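Side-chain contacts in PHOX (Pseudomonas fluorescens, PDB 4A9V), which catalyses phosphotransfer as an alkaline phosphatase, probably releasing phosphate from phosphomonoesters, with a complex iron-calcium cofactor held in a beta-propeller: residues A[297-302]-A[373-378]; A[327-332]-A[430-435]; A[344-347]-A[352-355]; A[396-401]-A[437-442]. All coordinates share one frame; numbering follows the deposited sequence. Where two conformers were deposited one is given.

Interaction 1: A[297-302]-A[373-378]; sequences FIYKFV and LAASVV
Ser376 OG, set at the edge of the Phe297 ring, is shared between a hydrogen bond with Arg215 NH1 and a weak one with the backbone O of Arg372, one turn earlier in the helix. Its separation of 3.7 Å from Phe297 CZ, with the oxygen near the ring plane, shows that the hydroxyl borders the phenyl group rather than covering a face. The torsion that puts it there (chi1 -69°) keeps OG beside its own backbone N, turned back toward the preceding helical turn.

The rest of the contact is apolar and centres on one methyl. Ala375 directs its CB at the strand, 3.3 Å from Phe297 CD2 and 3.5 Å from Phe297 CE2, a tight oblique approach. Strand 296-303 belongs to the large antiparallel sheet of this beta-propeller protein, and helix 371-377 packs against it; Val326 of the adjoining strand 322-329 also touches Phe297, Tyr299 and Ala375.

Tyr299, two residues along the strand, reaches the same methyl with the far part of its ring. Tyr299 OH comes to 3.7 Å from Ala375 CB, while Tyr299 CE2 is more distant at 4.1 Å. The phenol oxygen also lies in the plane of the Phe297 ring, at its edge, 3.6 Å from Phe297 CD2. The Tyr299 ring also stacks with that of Phe270.

Interaction 2: A[327-332]-A[430-435]; sequences ARFDAG and LRWRTD
Phe329 and Leu430 extend toward each other from opposite directions, and the outer end of the phenyl ring meets a single methyl branch. Leu430 CD2 stands 3.7 Å from both Phe329 CE2 and Phe329 CZ, so it faces the bond between two neighbouring ring atoms, obliquely to the ring. With CG anti to its own N (chi1 169°), Leu430 sends CD2 out to the phenyl ring.

Trp432 joins from the side. Its CE3 lies near the plane of the phenyl ring, at the edge, 4.5 Å from Phe329 CE2; seen from the indole, the same approach is oblique. Leu430 in turn borders the indole: Leu430 CG lies in the plane of that ring system, 4.0 Å from Trp432 CE3. The leucine therefore has one aromatic ring beyond its tip and another alongside, and Ile298 of strand 296-303 packs against both Leu430 and Trp432.

Strands 322-329 and 428-434 are not neighbours: strands 340-347 and 443-451 come between them in the sheet order, and the closest CA atoms, of Phe329 and Trp432, are 10.2 Å apart. Side chains meeting across two intervening strands imply that the sheet curves or folds over, as would be expected if the two strands belong to facing blades of the beta-propeller. Where strand 322-329 ends, Asp330 forms an Asx turn, with Gly332 N bonded to Asp330 OD1 at 2.9 Å.

No hydrogen bond crosses between the segments. Their union is van der Waals contact among buried hydrocarbon and aromatic groups, which depends on fit of shape.

Interaction 3: A[344-347]-A[352-355]; sequences QWIE and KNGI
Glu347 meets segment 352-355 at almost every level of its side chain. Its CB faces the amide of Asn353, 3.9 Å from Asn353 ND2. With CG anti to the backbone N (chi1 -172°) and the chain extended, CD is carried to the lysine, 3.6 Å from Lys352 CD. At the tip Lys352 NZ forms a salt bridge, 3.3 Å from Glu347 OE2, which it meets on the syn side, 34° out of the carboxylate plane. The bond from Lys352 NZ to Glu347 OE1 is weak, and Glu347 OE2 has a second partner in Thr349 OG1.

The backbone of Glu347 is held separately. Asn353 ND2 donates to Glu347 O at 3.0 Å, in the carbonyl plane and on a lone pair, while the oxygen lies in the amide plane of Asn353. A water accepts from both Glu347 N and Asn353 ND2. Ile346 CG2 packs 3.6 Å from Asn353 ND2.

Asn353 and Gly354 are the central residues of a type I' turn from Lys352 to Ile355, which folds back on the end of strand 340-347. The hydrogen bond from the Asn353 side-chain amide is short and well directed; the long ion pair, on exposed Lys352, probably contributes less.

Interaction 4: A[396-401]-A[437-442]; sequences GQVYCT and DDHASK
Gly396 and His439 meet where two turning pieces of chain come together. Gly396, with a positive phi of 75°, precedes strand 398-402, and its CA is 7.0 Å from Asp437 CA, the closest CA pair across the segments. His439 lies inside a type I turn from Asp438 to Ser441, closed by the bond from Ser441 N to Asp438 O at 3.0 Å. An Asx turn overlaps it: Ala440 N donates to Asp438 OD1 at 2.9 Å, nearly straight (168°), and the same oxygen also accepts from Asp281 N.

From this doubly braced turn the imidazole extends to the other segment. CG stays beside the backbone N (chi1 -70°), and the ring presents its edge. His439 CE1 is 3.2 Å from Gly396 O, near the ring plane, with His439 NE2 slightly farther from that oxygen at 3.4 Å. Val398 CG2 also lies in the plane, 3.9 Å from His439 CE1, and the valine rests on Trp432 of strand 428-434.

The contact thus joins the loop linking strands 428-434 and 443-451 to the start of strand 398-402, within one antiparallel sheet. His439 ND1 is hydrogen-bonded to Tyr288 OH and His439 O to Lys300 NZ, bonds that probably help fix the ring and turn. With the CE1-NE2 edge turned to a carbonyl oxygen, the contact is probably partly electrostatic, while the valine methyl adds van der Waals packing.

In the fold
All four contacts involve the same large antiparallel sheet. Interactions 1, 2 and 4 are buried, whereas interaction 3 is at the surface, about 26 Å from the centre of the chain, and it alone has salt-bridge and water-mediated links across its segments. Interaction 2 is the purely apolar one; interactions 1 and 4 add a polar atom at a ring edge. Neighbouring strands tie them together: Ile298 O pairs with Ala327 N between interactions 1 and 2, Arg328 O with Gln344 N between 2 and 3, and Leu430 O with Cys400 N between 2 and 4. Val378, after the helix of interaction 1, packs on Asn353 and Ile355 of interaction 3.

Interaction 1: A[297-302]-A[373-378]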
loop_
_atom_site.group_PDB
_atom_site.type_symbol
_atom_site.label_atom_id
_atom_site.label_comp_id
_atom_site.label_asym_id
_atom_site.label_seq_id
_atom_site.Cartn_x
_atom_site.Cartn_y
_atom_site.Cartn_z
ATOM N N PHE A 297 -6.347 -0.350 -13.219
ATOM C CA PHE A 297 -7.653 0.187 -12.871
ATOM C C PHE A 297 -7.847 0.452 -11.372
ATOM O O PHE A 297 -7.044 0.044 -10.519
ATOM C CB PHE A 297 -8.753 -0.753 -13.360
ATOM C CG PHE A 297 -8.607 -1.163 -14.805
ATOM C CD1 PHE A 297 -8.425 -0.210 -15.792
ATOM C CD2 PHE A 297 -8.702 -2.499 -15.182
ATOM C CE1 PHE A 297 -8.372 -0.573 -17.124
ATOM C CE2 PHE A 297 -8.602 -2.870 -16.514
ATOM C CZ PHE A 297 -8.421 -1.905 -17.483
ATOM N N ILE A 298 -8.955 1.129 -11.072
ATOM C CA ILE A 298 -9.451 1.343 -9.713
ATOM C C ILE A 298 -10.736 0.538 -9.522
ATOM O O ILE A 298 -11.622 0.550 -10.376
ATOM C CB ILE A 298 -9.722 2.842 -9.470
ATOM C CG1 ILE A 298 -8.412 3.632 -9.552
ATOM C CG2 ILE A 298 -10.403 3.056 -8.123
ATOM C CD1 ILE A 298 -8.595 5.130 -9.653
ATOM N N TYR A 299 -10.816 -0.147 -8.385
ATOM C CA TYR A 299 -11.879 -1.103 -8.077
ATOM C C TYR A 299 -12.630 -0.711 -6.797
ATOM O O TYR A 299 -12.154 0.087 -5.985
ATOM C CB TYR A 299 -11.307 -2.518 -7.910
ATOM C CG TYR A 299 -10.634 -3.077 -9.143
ATOM C CD1 TYR A 299 -9.331 -2.714 -9.477
ATOM C CD2 TYR A 299 -11.260 -4.041 -9.923
ATOM C CE1 TYR A 299 -8.701 -3.254 -10.586
ATOM C CE2 TYR A 299 -10.623 -4.607 -11.013
ATOM C CZ TYR A 299 -9.353 -4.207 -11.346
ATOM O OH TYR A 299 -8.752 -4.791 -12.437
ATOM N N LYS A 300 -13.789 -1.329 -6.596
ATOM C CA LYS A 300 -14.645 -1.077 -5.438
ATOM C C LYS A 300 -15.410 -2.359 -5.130
ATOM O O LYS A 300 -16.119 -2.878 -5.984
ATOM C CB LYS A 300 -15.624 0.052 -5.760
ATOM C CG LYS A 300 -16.666 0.350 -4.703
ATOM C CD LYS A 300 -17.743 1.237 -5.316
ATOM C CE LYS A 300 -18.800 1.684 -4.323
ATOM N NZ LYS A 300 -19.870 2.451 -5.020
ATOM N N PHE A 301 -15.301 -2.835 -3.899
ATOM C CA PHE A 301 -16.083 -3.976 -3.444
ATOM C C PHE A 301 -17.167 -3.484 -2.499
ATOM O O PHE A 301 -16.912 -2.648 -1.633
ATOM C CB PHE A 301 -15.183 -4.972 -2.711
ATOM C CG PHE A 301 -15.930 -6.138 -2.121
ATOM C CD1 PHE A 301 -16.311 -7.212 -2.910
ATOM C CD2 PHE A 301 -16.273 -6.146 -0.780
ATOM C CE1 PHE A 301 -17.037 -8.258 -2.371
ATOM C CE2 PHE A 301 -16.952 -7.215 -0.230
ATOM C CZ PHE A 301 -17.335 -8.276 -1.027
ATOM N N VAL A 302 -18.373 -4.011 -2.666
ATOM C CA VAL A 302 -19.474 -3.714 -1.750
ATOM C C VAL A 302 -20.039 -5.021 -1.208
ATOM O O VAL A 302 -20.402 -5.906 -1.976
ATOM C CB VAL A 302 -20.603 -2.930 -2.446
ATOM C CG1 VAL A 302 -21.695 -2.591 -1.446
ATOM C CG2 VAL A 302 -20.049 -1.676 -3.115
ATOM N N LEU A 373 -8.449 -8.884 -16.519
ATOM C CA LEU A 373 -8.995 -9.225 -17.824
ATOM C C LEU A 373 -10.482 -8.917 -17.882
ATOM O O LEU A 373 -10.982 -8.449 -18.893
ATOM C CB LEU A 373 -8.750 -10.700 -18.142
ATOM C CG LEU A 373 -7.291 -11.042 -18.425
ATOM C CD1 LEU A 373 -7.155 -12.534 -18.688
ATOM C CD2 LEU A 373 -6.768 -10.257 -19.617
ATOM N N ALA A 374 -11.200 -9.211 -16.804
ATOM C CA ALA A 374 -12.633 -8.941 -16.767
ATOM C C ALA A 374 -12.891 -7.433 -16.839
ATOM O O ALA A 374 -13.801 -6.976 -17.537
ATOM C CB ALA A 374 -13.250 -9.537 -15.509
ATOM N N ALA A 375 -12.075 -6.653 -16.136
ATOM C CA ALA A 375 -12.224 -5.208 -16.133
ATOM C C ALA A 375 -11.944 -4.608 -17.521
ATOM O O ALA A 375 -12.582 -3.639 -17.927
ATOM C CB ALA A 375 -11.309 -4.596 -15.084
ATOM N N SER A 376 -11.016 -5.194 -18.268
ATOM C CA SER A 376 -10.807 -4.763 -19.643
ATOM C C SER A 376 -12.034 -5.046 -20.507
ATOM O O SER A 376 -12.425 -4.220 -21.325
ATOM C CB SER A 376 -9.573 -5.431 -20.246
ATOM O OG SER A 376 -8.380 -4.948 -19.650
ATOM N N VAL A 377 -12.650 -6.210 -20.321
ATOM C CA VAL A 377 -13.841 -6.556 -21.100
ATOM C C VAL A 377 -14.935 -5.499 -20.924
ATOM O O VAL A 377 -15.608 -5.127 -21.884
ATOM C CB VAL A 377 -14.381 -7.953 -20.723
ATOM C CG1 VAL A 377 -15.772 -8.179 -21.304
ATOM C CG2 VAL A 377 -13.433 -9.027 -21.215
ATOM N N VAL A 378 -15.111 -5.001 -19.704
ATOM C CA VAL A 378 -16.208 -4.072 -19.438
ATOM C C VAL A 378 -15.831 -2.610 -19.669
ATOM O O VAL A 378 -16.660 -1.727 -19.500
ATOM C CB VAL A 378 -16.790 -4.228 -18.015
ATOM C CG1 VAL A 378 -17.126 -5.680 -17.731
ATOM C CG2 VAL A 378 -15.849 -3.660 -16.962
#

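Interaction 2: A[327-332]-A[430-435]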
loop_
_atom_site.group_PDB
_atom_site.type_symbol
_atom_site.label_atom_id
_atom_site.label_comp_id
_atom_site.label_asym_id
_atom_site.label_seq_id
_atom_site.Cartn_x
_atom_site.Cartn_y
_atom_site.Cartn_z
ATOM N N ALA A 327 -13.844 1.057 -12.124
ATOM C CA ALA A 327 -14.203 2.421 -12.494
ATOM C C ALA A 327 -14.003 2.720 -13.974
ATOM O O ALA A 327 -12.980 2.354 -14.569
ATOM C CB ALA A 327 -13.411 3.419 -11.663
ATOM N N ARG A 328 -14.911 3.542 -14.497
ATOM C CA ARG A 328 -14.699 4.280 -15.736
ATOM C C ARG A 328 -14.859 5.768 -15.433
ATOM O O ARG A 328 -15.699 6.152 -14.625
ATOM C CB ARG A 328 -15.703 3.837 -16.811
ATOM C CG ARG A 328 -15.400 4.391 -18.196
ATOM C CD ARG A 328 -16.494 4.081 -19.204
ATOM N NE ARG A 328 -16.613 2.655 -19.468
ATOM C CZ ARG A 328 -17.619 2.112 -20.143
ATOM N NH1 ARG A 328 -18.623 2.874 -20.548
ATOM N NH2 ARG A 328 -17.665 0.805 -20.345
ATOM N N PHE A 329 -13.973 6.587 -15.986
ATOM C CA PHE A 329 -14.010 8.034 -15.800
ATOM C C PHE A 329 -14.225 8.673 -17.158
ATOM O O PHE A 329 -13.551 8.297 -18.127
ATOM C CB PHE A 329 -12.678 8.537 -15.241
ATOM C CG PHE A 329 -12.331 7.982 -13.887
ATOM C CD1 PHE A 329 -11.654 6.776 -13.777
ATOM C CD2 PHE A 329 -12.667 8.656 -12.723
ATOM C CE1 PHE A 329 -11.365 6.227 -12.542
ATOM C CE2 PHE A 329 -12.371 8.108 -11.484
ATOM C CZ PHE A 329 -11.766 6.869 -11.394
ATOM N N ASP A 330 -15.114 9.659 -17.231
ATOM C CA ASP A 330 -15.310 10.389 -18.471
ATOM C C ASP A 330 -14.194 11.394 -18.724
ATOM O O ASP A 330 -13.205 11.446 -17.999
ATOM C CB ASP A 330 -16.711 11.028 -18.526
ATOM C CG ASP A 330 -16.859 12.283 -17.664
ATOM O OD1 ASP A 330 -15.861 12.844 -17.162
ATOM O OD2 ASP A 330 -18.012 12.751 -17.556
ATOM N N ALA A 331 -14.277 12.068 -19.862
ATOM C CA ALA A 331 -13.208 12.945 -20.325
ATOM C C ALA A 331 -13.095 14.216 -19.494
ATOM O O ALA A 331 -12.132 14.963 -19.637
ATOM C CB ALA A 331 -13.422 13.296 -21.789
ATOM N N GLY A 332 -14.133 14.522 -18.726
ATOM C CA GLY A 332 -14.167 15.741 -17.943
ATOM C C GLY A 332 -14.304 16.994 -18.780
ATOM O O GLY A 332 -14.531 16.938 -19.991
ATOM N N LEU A 430 -6.408 12.245 -7.462
ATOM C CA LEU A 430 -7.770 12.181 -7.943
ATOM C C LEU A 430 -8.741 12.133 -6.763
ATOM O O LEU A 430 -8.478 11.456 -5.772
ATOM C CB LEU A 430 -7.897 10.909 -8.782
ATOM C CG LEU A 430 -9.278 10.432 -9.208
ATOM C CD1 LEU A 430 -9.945 11.419 -10.149
ATOM C CD2 LEU A 430 -9.146 9.070 -9.862
ATOM N N ARG A 431 -9.829 12.894 -6.849
ATOM C CA ARG A 431 -10.888 12.881 -5.851
ATOM C C ARG A 431 -12.194 12.501 -6.518
ATOM O O ARG A 431 -12.469 12.942 -7.636
ATOM C CB ARG A 431 -11.005 14.268 -5.201
ATOM C CG ARG A 431 -12.237 14.460 -4.337
ATOM C CD ARG A 431 -12.132 15.687 -3.448
ATOM N NE ARG A 431 -11.922 16.906 -4.217
ATOM C CZ ARG A 431 -11.550 18.069 -3.688
ATOM N NH1 ARG A 431 -11.397 18.189 -2.377
ATOM N NH2 ARG A 431 -11.311 19.103 -4.480
ATOM N N TRP A 432 -13.046 11.765 -5.809
ATOM C CA TRP A 432 -14.431 11.627 -6.236
ATOM C C TRP A 432 -15.393 11.748 -5.093
ATOM O O TRP A 432 -15.072 11.495 -3.928
ATOM C CB TRP A 432 -14.699 10.353 -7.055
ATOM C CG TRP A 432 -14.420 9.045 -6.358
ATOM C CD1 TRP A 432 -15.303 8.242 -5.645
ATOM C CD2 TRP A 432 -13.189 8.271 -6.442
ATOM N NE1 TRP A 432 -14.702 7.062 -5.284
ATOM C CE2 TRP A 432 -13.429 7.019 -5.739
ATOM C CE3 TRP A 432 -11.967 8.476 -7.044
ATOM C CZ2 TRP A 432 -12.457 6.028 -5.653
ATOM C CZ3 TRP A 432 -10.990 7.491 -6.934
ATOM C CH2 TRP A 432 -11.219 6.309 -6.232
ATOM N N ARG A 433 -16.597 12.177 -5.446
ATOM C CA ARG A 433 -17.720 12.302 -4.529
ATOM C C ARG A 433 -18.855 11.411 -5.019
ATOM O O ARG A 433 -19.423 11.622 -6.097
ATOM C CB ARG A 433 -18.194 13.744 -4.448
ATOM C CG ARG A 433 -19.345 13.928 -3.479
ATOM C CD ARG A 433 -19.737 15.380 -3.366
ATOM N NE ARG A 433 -20.797 15.559 -2.388
ATOM C CZ ARG A 433 -21.295 16.737 -2.037
ATOM N NH1 ARG A 433 -20.820 17.849 -2.577
ATOM N NH2 ARG A 433 -22.225 16.798 -1.102
ATOM N N THR A 434 -19.108 10.350 -4.270
ATOM C CA THR A 434 -20.121 9.382 -4.631
ATOM C C THR A 434 -21.512 10.031 -4.634
ATOM O O THR A 434 -21.820 10.880 -3.796
ATOM C CB THR A 434 -20.046 8.175 -3.670
ATOM O OG1 THR A 434 -20.774 7.068 -4.211
ATOM C CG2 THR A 434 -20.546 8.528 -2.277
ATOM N N ASP A 435 -22.345 9.658 -5.601
ATOM C CA ASP A 435 -23.639 10.312 -5.744
ATOM C C ASP A 435 -24.467 10.164 -4.469
ATOM O O ASP A 435 -24.469 9.108 -3.822
ATOM C CB ASP A 435 -24.407 9.763 -6.947
ATOM C CG ASP A 435 -25.656 10.569 -7.264
ATOM O OD1 ASP A 435 -25.577 11.814 -7.304
ATOM O OD2 ASP A 435 -26.718 9.954 -7.512
#

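Interaction 3: A[344-347]-A[352-355]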
loop_
_atom_site.group_PDB
_atom_site.type_symbol
_atom_site.label_atom_id
_atom_site.label_comp_id
_atom_site.label_asym_id
_atom_site.label_seq_id
_atom_site.Cartn_x
_atom_site.Cartn_y
_atom_site.Cartn_z
ATOM N N GLN A 344 -18.253 6.222 -13.263
ATOM C CA GLN A 344 -19.168 5.162 -12.895
ATOM C C GLN A 344 -18.427 3.916 -12.456
ATOM O O GLN A 344 -17.261 3.702 -12.798
ATOM C CB GLN A 344 -20.088 4.814 -14.063
ATOM C CG GLN A 344 -19.356 4.258 -15.262
ATOM C CD GLN A 344 -20.256 4.049 -16.453
ATOM O OE1 GLN A 344 -21.115 3.168 -16.446
ATOM N NE2 GLN A 344 -20.021 4.813 -17.512
ATOM N N TRP A 345 -19.151 3.090 -11.708
ATOM C CA TRP A 345 -18.717 1.759 -11.304
ATOM C C TRP A 345 -19.417 0.721 -12.139
ATOM O O TRP A 345 -20.650 0.761 -12.284
ATOM C CB TRP A 345 -19.069 1.545 -9.831
ATOM C CG TRP A 345 -18.311 2.456 -8.908
ATOM C CD1 TRP A 345 -18.801 3.538 -8.194
ATOM C CD2 TRP A 345 -16.869 2.476 -8.710
ATOM N NE1 TRP A 345 -17.788 4.191 -7.545
ATOM C CE2 TRP A 345 -16.598 3.592 -7.819
ATOM C CE3 TRP A 345 -15.825 1.646 -9.085
ATOM C CZ2 TRP A 345 -15.312 3.898 -7.402
ATOM C CZ3 TRP A 345 -14.538 1.962 -8.657
ATOM C CH2 TRP A 345 -14.292 3.053 -7.821
ATOM N N ILE A 346 -18.656 -0.247 -12.641
ATOM C CA ILE A 346 -19.170 -1.274 -13.533
ATOM C C ILE A 346 -18.890 -2.642 -12.915
ATOM O O ILE A 346 -17.774 -2.937 -12.515
ATOM C CB ILE A 346 -18.500 -1.191 -14.921
ATOM C CG1 ILE A 346 -18.691 0.200 -15.527
ATOM C CG2 ILE A 346 -19.052 -2.269 -15.839
ATOM C CD1 ILE A 346 -17.893 0.441 -16.785
ATOM N N GLU A 347 -19.932 -3.458 -12.815
ATOM C CA GLU A 347 -19.888 -4.727 -12.103
ATOM C C GLU A 347 -19.034 -5.779 -12.821
ATOM O O GLU A 347 -19.180 -5.996 -14.027
ATOM C CB GLU A 347 -21.329 -5.217 -12.002
ATOM C CG GLU A 347 -21.586 -6.429 -11.150
ATOM C CD GLU A 347 -23.063 -6.767 -11.114
ATOM O OE1 GLU A 347 -23.894 -5.846 -11.300
ATOM O OE2 GLU A 347 -23.374 -7.843 -10.598
ATOM N N LYS A 352 -22.724 -11.009 -16.769
ATOM C CA LYS A 352 -23.102 -9.612 -16.984
ATOM C C LYS A 352 -22.011 -8.860 -17.751
ATOM O O LYS A 352 -20.836 -9.194 -17.654
ATOM C CB LYS A 352 -23.354 -8.920 -15.643
ATOM C CG LYS A 352 -24.577 -9.416 -14.890
ATOM C CD LYS A 352 -24.900 -8.492 -13.727
ATOM C CE LYS A 352 -26.180 -8.893 -13.014
ATOM N NZ LYS A 352 -26.397 -8.070 -11.792
ATOM N N ASN A 353 -22.399 -7.789 -18.438
ATOM C CA ASN A 353 -21.445 -6.856 -19.044
ATOM C C ASN A 353 -20.460 -7.560 -19.977
ATOM O O ASN A 353 -19.360 -7.069 -20.224
ATOM C CB ASN A 353 -20.682 -6.083 -17.962
ATOM C CG ASN A 353 -21.580 -5.163 -17.163
ATOM O OD1 ASN A 353 -22.497 -4.542 -17.714
ATOM N ND2 ASN A 353 -21.294 -5.028 -15.868
ATOM N N GLY A 354 -20.912 -8.649 -20.589
ATOM C CA GLY A 354 -20.112 -9.350 -21.591
ATOM C C GLY A 354 -19.032 -10.245 -21.007
ATOM O O GLY A 354 -18.189 -10.766 -21.742
ATOM N N ILE A 355 -19.112 -10.492 -19.703
ATOM C CA ILE A 355 -18.197 -11.392 -19.021
ATOM C C ILE A 355 -18.803 -12.795 -18.985
ATOM O O ILE A 355 -19.751 -13.056 -18.245
ATOM C CB ILE A 355 -17.939 -10.928 -17.578
ATOM C CG1 ILE A 355 -17.346 -9.518 -17.555
ATOM C CG2 ILE A 355 -17.025 -11.900 -16.854
ATOM C CD1 ILE A 355 -17.353 -8.905 -16.174
HETATM O O HOH W 1 -22.652 -2.727 -14.158
#

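Interaction 4: A[396-401]-A[437-442]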
loop_
_atom_site.group_PDB
_atom_site.type_symbol
_atom_site.label_atom_id
_atom_site.label_comp_id
_atom_site.label_asym_id
_atom_site.label_seq_id
_atom_site.Cartn_x
_atom_site.Cartn_y
_atom_site.Cartn_z
ATOM N N GLY A 396 -16.772 12.176 3.474
ATOM C CA GLY A 396 -16.882 10.952 2.701
ATOM C C GLY A 396 -16.287 10.965 1.309
ATOM O O GLY A 396 -16.346 9.960 0.611
ATOM N N GLN A 397 -15.659 12.079 0.929
ATOM C CA GLN A 397 -15.034 12.172 -0.386
ATOM C C GLN A 397 -13.772 11.320 -0.444
ATOM O O GLN A 397 -13.088 11.117 0.567
ATOM C CB GLN A 397 -14.731 13.627 -0.748
ATOM C CG GLN A 397 -15.984 14.464 -0.983
ATOM C CD GLN A 397 -15.715 15.740 -1.758
ATOM O OE1 GLN A 397 -15.553 15.717 -2.974
ATOM N NE2 GLN A 397 -15.547 16.839 -1.037
ATOM N N VAL A 398 -13.521 10.755 -1.616
ATOM C CA VAL A 398 -12.534 9.701 -1.751
ATOM C C VAL A 398 -11.359 10.259 -2.564
ATOM O O VAL A 398 -11.565 10.963 -3.552
ATOM C CB VAL A 398 -13.153 8.483 -2.476
ATOM C CG1 VAL A 398 -12.194 7.312 -2.470
ATOM C CG2 VAL A 398 -14.470 8.098 -1.817
ATOM N N TYR A 399 -10.136 9.955 -2.128
ATOM C CA TYR A 399 -8.915 10.488 -2.731
ATOM C C TYR A 399 -8.010 9.325 -3.099
ATOM O O TYR A 399 -7.881 8.370 -2.328
ATOM C CB TYR A 399 -8.179 11.393 -1.736
ATOM C CG TYR A 399 -8.958 12.616 -1.315
ATOM C CD1 TYR A 399 -10.059 12.510 -0.472
ATOM C CD2 TYR A 399 -8.582 13.881 -1.735
ATOM C CE1 TYR A 399 -10.816 13.618 -0.139
ATOM C CE2 TYR A 399 -9.307 14.996 -1.379
ATOM C CZ TYR A 399 -10.424 14.868 -0.584
ATOM O OH TYR A 399 -11.165 15.987 -0.298
ATOM N N CYS A 400 -7.390 9.399 -4.274
ATOM C CA CYS A 400 -6.552 8.328 -4.792
ATOM C C CYS A 400 -5.327 8.954 -5.446
ATOM O O CYS A 400 -5.455 9.809 -6.327
ATOM C CB CYS A 400 -7.333 7.541 -5.851
ATOM S SG CYS A 400 -6.448 6.145 -6.580
ATOM N N THR A 401 -4.140 8.506 -5.058
ATOM C CA THR A 401 -2.949 8.940 -5.766
ATOM C C THR A 401 -2.812 8.189 -7.088
ATOM O O THR A 401 -3.131 6.997 -7.190
ATOM C CB THR A 401 -1.686 8.756 -4.914
ATOM O OG1 THR A 401 -1.622 7.403 -4.465
ATOM C CG2 THR A 401 -1.685 9.701 -3.728
ATOM N N ASP A 437 -23.874 11.248 -1.752
ATOM C CA ASP A 437 -22.990 10.929 -0.624
ATOM C C ASP A 437 -23.262 9.537 -0.048
ATOM O O ASP A 437 -22.921 9.254 1.099
ATOM C CB ASP A 437 -23.056 12.016 0.454
ATOM C CG ASP A 437 -22.581 13.364 -0.060
ATOM O OD1 ASP A 437 -21.469 13.417 -0.626
ATOM O OD2 ASP A 437 -23.355 14.344 0.027
ATOM N N ASP A 438 -23.774 8.644 -0.894
ATOM C CA ASP A 438 -23.980 7.243 -0.534
ATOM C C ASP A 438 -22.961 6.393 -1.276
ATOM O O ASP A 438 -22.927 6.389 -2.507
ATOM C CB ASP A 438 -25.397 6.810 -0.929
ATOM C CG ASP A 438 -25.743 5.417 -0.450
ATOM O OD1 ASP A 438 -24.852 4.704 0.075
ATOM O OD2 ASP A 438 -26.908 5.013 -0.630
ATOM N N HIS A 439 -22.114 5.696 -0.528
ATOM C CA HIS A 439 -21.112 4.833 -1.141
ATOM C C HIS A 439 -21.690 3.638 -1.852
ATOM O O HIS A 439 -20.980 2.966 -2.604
ATOM C CB HIS A 439 -20.069 4.396 -0.118
ATOM C CG HIS A 439 -19.173 5.514 0.333
ATOM N ND1 HIS A 439 -18.149 5.980 -0.423
ATOM C CD2 HIS A 439 -19.216 6.301 1.473
ATOM C CE1 HIS A 439 -17.574 7.017 0.210
ATOM N NE2 HIS A 439 -18.222 7.207 1.373
ATOM N N ALA A 440 -22.999 3.419 -1.737
ATOM C CA ALA A 440 -23.665 2.423 -2.574
ATOM C C ALA A 440 -23.822 2.867 -4.029
ATOM O O ALA A 440 -24.149 2.047 -4.882
ATOM C CB ALA A 440 -25.024 2.054 -1.997
ATOM N N SER A 441 -23.755 4.168 -4.290
ATOM C CA SER A 441 -24.042 4.673 -5.627
ATOM C C SER A 441 -23.069 4.130 -6.664
ATOM O O SER A 441 -21.891 3.899 -6.381
ATOM C CB SER A 441 -24.010 6.197 -5.642
ATOM O OG SER A 441 -25.041 6.699 -4.821
ATOM N N LYS A 442 -23.538 4.080 -7.902
ATOM C CA LYS A 442 -22.759 3.556 -8.998
ATOM C C LYS A 442 -22.224 4.652 -9.913
ATOM O O LYS A 442 -21.534 4.353 -10.877
ATOM C CB LYS A 442 -23.582 2.528 -9.768
ATOM C CG LYS A 442 -23.772 1.252 -8.946
ATOM C CD LYS A 442 -24.706 0.233 -9.570
ATOM C CE LYS A 442 -25.199 -0.744 -8.510
ATOM N NZ LYS A 442 -25.894 -1.925 -9.088
#